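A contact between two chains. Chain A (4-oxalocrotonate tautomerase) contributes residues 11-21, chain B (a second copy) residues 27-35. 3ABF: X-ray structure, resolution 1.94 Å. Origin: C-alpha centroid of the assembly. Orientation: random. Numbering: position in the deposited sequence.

Chain A (11-21) GRPPEKKRELV
Chain B 27-35: MASRLLGEP

Two helices run nearly antiparallel across this contact: helix 14-21 of chain A and the last turn of a chain B helix, residues 27-31, cross at 160°, their axes 10.5 Å apart at closest approach. Register is set by Leu20(A) and Leu31(B), whose CA atoms lie 6.6 Å apart. Pro13(A), phi/psi -68/154, is the N-cap of the first helix. The second ends in a Schellman motif: Gly33(B) takes positive phi (56/38), Glu34(B) N bonds to Ser29(B) O at 3.0 Å, and Gly33(B) N bonds weakly to Arg30(B) O at 3.4 Å.

This ending leaves carbonyls available to chain A. Arg12(A), in extended backbone (-59/142), points its CB toward chain B; chi1 m, chi2 m, chi3 t and chi4 158° deliver the guanidinium to Leu32(B) O, which accepts from NH1 at 3.0 Å and NH2 at 3.1 Å. The N-H...O angles of 142° and 138° fit a shared, bifurcated acceptor. Leu32(B) CB covers one guanidinium face, 3.7 Å from Arg12(A) NH1, while Glu34(B) OE2 sits at the edge, a long salt bridge 3.8 Å from that same NH1.

Lys16(A) starts sideways, but t, p, p, t folds its chain toward Leu31(B) O: CD approaches that oxygen to 2.9 Å, and NZ gives it a weak hydrogen bond at 3.3 Å. Lys16(A) NZ also makes a long salt bridge with Glu19(A) OE2, 3.9 Å.

Leu20(A) (t, m) brings CD2 within 4.1 Å of both Leu31(B) CD1 and Leu32(B) CD1, an apolar cluster in which both chain B leucines adopt m, t. Glu19(A), extended at t, t, places OE1 3.4 Å from Leu31(B) CD2. Glu19(A) OE1 also lies 4.1 Å from Arg30(B) NH2, well out of the guanidinium plane, so the attraction is purely electrostatic.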

# COMPACT_ATOMS: atom_id res chain seq x y z
N GLY A 11 -4.61 6.36 18.16
CA GLY A 11 -5.16 6.58 19.49
C GLY A 11 -5.27 5.41 20.44
O GLY A 11 -5.39 5.61 21.65
N ARG A 12 -5.24 4.19 19.93
CA ARG A 12 -5.35 3.03 20.81
C ARG A 12 -4.23 3.05 21.84
O ARG A 12 -3.09 3.42 21.53
CB ARG A 12 -5.30 1.74 19.99
CG ARG A 12 -6.40 1.61 18.96
CD ARG A 12 -7.75 1.35 19.60
NE ARG A 12 -8.79 1.17 18.59
CZ ARG A 12 -9.94 0.54 18.81
NH1 ARG A 12 -10.84 0.41 17.84
NH2 ARG A 12 -10.20 0.02 20.01
N PRO A 13 -4.53 2.66 23.09
CA PRO A 13 -3.51 2.64 24.14
C PRO A 13 -2.45 1.57 23.90
O PRO A 13 -2.71 0.56 23.25
CB PRO A 13 -4.32 2.38 25.40
CG PRO A 13 -5.42 1.49 24.89
CD PRO A 13 -5.83 2.19 23.61
N PRO A 14 -1.24 1.79 24.43
CA PRO A 14 -0.11 0.85 24.28
C PRO A 14 -0.48 -0.61 24.54
O PRO A 14 -0.19 -1.48 23.73
CB PRO A 14 0.90 1.37 25.30
CG PRO A 14 0.66 2.86 25.26
CD PRO A 14 -0.85 2.94 25.26
N GLU A 15 -1.13 -0.87 25.67
CA GLU A 15 -1.51 -2.24 26.03
C GLU A 15 -2.40 -2.91 24.99
O GLU A 15 -2.25 -4.10 24.71
CB GLU A 15 -2.20 -2.27 27.39
CG GLU A 15 -3.63 -1.71 27.40
CD GLU A 15 -3.71 -0.23 27.76
OE1 GLU A 15 -4.84 0.30 27.84
OE2 GLU A 15 -2.64 0.41 27.96
N LYS A 16 -3.33 -2.15 24.42
CA LYS A 16 -4.24 -2.70 23.42
C LYS A 16 -3.50 -3.09 22.14
O LYS A 16 -3.75 -4.14 21.55
CB LYS A 16 -5.33 -1.69 23.11
CG LYS A 16 -6.40 -2.23 22.19
CD LYS A 16 -7.09 -3.43 22.81
CE LYS A 16 -7.94 -3.04 24.01
NZ LYS A 16 -8.65 -4.21 24.61
N LYS A 17 -2.58 -2.23 21.71
CA LYS A 17 -1.79 -2.48 20.50
C LYS A 17 -0.95 -3.72 20.75
O LYS A 17 -0.80 -4.58 19.88
CB LYS A 17 -0.87 -1.28 20.20
CG LYS A 17 -1.60 0.01 19.89
CD LYS A 17 -0.67 1.23 19.87
CE LYS A 17 0.25 1.22 18.67
NZ LYS A 17 0.92 2.55 18.43
N ARG A 18 -0.39 -3.80 21.96
CA ARG A 18 0.46 -4.92 22.35
C ARG A 18 -0.30 -6.24 22.28
O ARG A 18 0.22 -7.24 21.79
CB ARG A 18 0.98 -4.69 23.77
CG ARG A 18 2.08 -5.64 24.19
CD ARG A 18 2.56 -5.39 25.61
NE ARG A 18 3.27 -4.11 25.76
CZ ARG A 18 2.68 -2.94 25.99
NH1 ARG A 18 1.36 -2.87 26.11
NH2 ARG A 18 3.41 -1.85 26.13
N GLU A 19 -1.54 -6.24 22.76
CA GLU A 19 -2.37 -7.44 22.76
C GLU A 19 -2.78 -7.80 21.33
O GLU A 19 -2.78 -8.98 20.95
CB GLU A 19 -3.62 -7.19 23.61
CG GLU A 19 -4.38 -8.44 24.00
CD GLU A 19 -5.63 -8.12 24.81
OE1 GLU A 19 -6.32 -9.06 25.24
OE2 GLU A 19 -5.91 -6.91 25.01
N LEU A 20 -3.13 -6.79 20.55
CA LEU A 20 -3.53 -7.00 19.16
C LEU A 20 -2.39 -7.69 18.41
O LEU A 20 -2.59 -8.72 17.76
CB LEU A 20 -3.86 -5.66 18.50
CG LEU A 20 -4.50 -5.69 17.11
CD1 LEU A 20 -3.51 -6.25 16.12
CD2 LEU A 20 -5.77 -6.53 17.13
N VAL A 21 -1.20 -7.11 18.51
CA VAL A 21 -0.03 -7.66 17.86
C VAL A 21 0.24 -9.10 18.29
O VAL A 21 0.70 -9.92 17.48
CB VAL A 21 1.20 -6.78 18.15
CG1 VAL A 21 2.47 -7.51 17.79
CG2 VAL A 21 1.11 -5.48 17.35
N MET B 27 -10.64 -12.04 16.22
CA MET B 27 -9.67 -11.45 17.14
C MET B 27 -9.66 -9.93 17.05
O MET B 27 -9.68 -9.24 18.07
CB MET B 27 -8.28 -11.99 16.84
N ALA B 28 -9.64 -9.41 15.82
CA ALA B 28 -9.62 -7.97 15.63
C ALA B 28 -10.92 -7.34 16.12
O ALA B 28 -10.92 -6.26 16.71
CB ALA B 28 -9.41 -7.65 14.16
N SER B 29 -12.03 -8.03 15.89
CA SER B 29 -13.33 -7.53 16.28
C SER B 29 -13.52 -7.36 17.79
O SER B 29 -14.00 -6.32 18.25
CB SER B 29 -14.42 -8.46 15.75
OG SER B 29 -15.70 -7.98 16.11
N ARG B 30 -13.12 -8.36 18.56
CA ARG B 30 -13.30 -8.30 20.01
C ARG B 30 -12.26 -7.43 20.71
O ARG B 30 -12.61 -6.62 21.58
CB ARG B 30 -13.28 -9.71 20.62
CG ARG B 30 -11.96 -10.14 21.26
CD ARG B 30 -12.14 -11.42 22.07
NE ARG B 30 -10.95 -11.77 22.86
CZ ARG B 30 -10.56 -11.14 23.97
NH1 ARG B 30 -11.27 -10.11 24.43
NH2 ARG B 30 -9.47 -11.53 24.61
N LEU B 31 -11.00 -7.58 20.33
CA LEU B 31 -9.92 -6.82 20.93
C LEU B 31 -10.01 -5.31 20.67
O LEU B 31 -9.41 -4.53 21.40
CB LEU B 31 -8.57 -7.33 20.44
CG LEU B 31 -8.15 -8.75 20.81
CD1 LEU B 31 -6.80 -9.05 20.19
CD2 LEU B 31 -8.08 -8.89 22.33
N LEU B 32 -10.76 -4.92 19.65
CA LEU B 32 -10.87 -3.51 19.29
C LEU B 32 -12.28 -2.97 19.37
O LEU B 32 -12.53 -1.82 19.01
CB LEU B 32 -10.32 -3.28 17.88
CG LEU B 32 -8.84 -3.62 17.73
CD1 LEU B 32 -8.44 -3.54 16.27
CD2 LEU B 32 -8.02 -2.67 18.58
N GLY B 33 -13.21 -3.81 19.83
CA GLY B 33 -14.58 -3.37 19.95
C GLY B 33 -15.15 -2.85 18.64
O GLY B 33 -15.90 -1.88 18.62
N GLU B 34 -14.76 -3.50 17.55
CA GLU B 34 -15.25 -3.12 16.23
C GLU B 34 -16.28 -4.16 15.80
O GLU B 34 -16.09 -5.36 16.02
CB GLU B 34 -14.09 -3.11 15.22
CG GLU B 34 -13.12 -1.95 15.37
CD GLU B 34 -13.56 -0.72 14.59
OE1 GLU B 34 -13.92 -0.87 13.41
OE2 GLU B 34 -13.54 0.39 15.16
N PRO B 35 -17.39 -3.72 15.19
CA PRO B 35 -18.37 -4.72 14.77
C PRO B 35 -17.83 -5.59 13.64
O PRO B 35 -17.00 -5.14 12.84
CB PRO B 35 -19.56 -3.87 14.33
CG PRO B 35 -18.91 -2.59 13.88
CD PRO B 35 -17.86 -2.36 14.92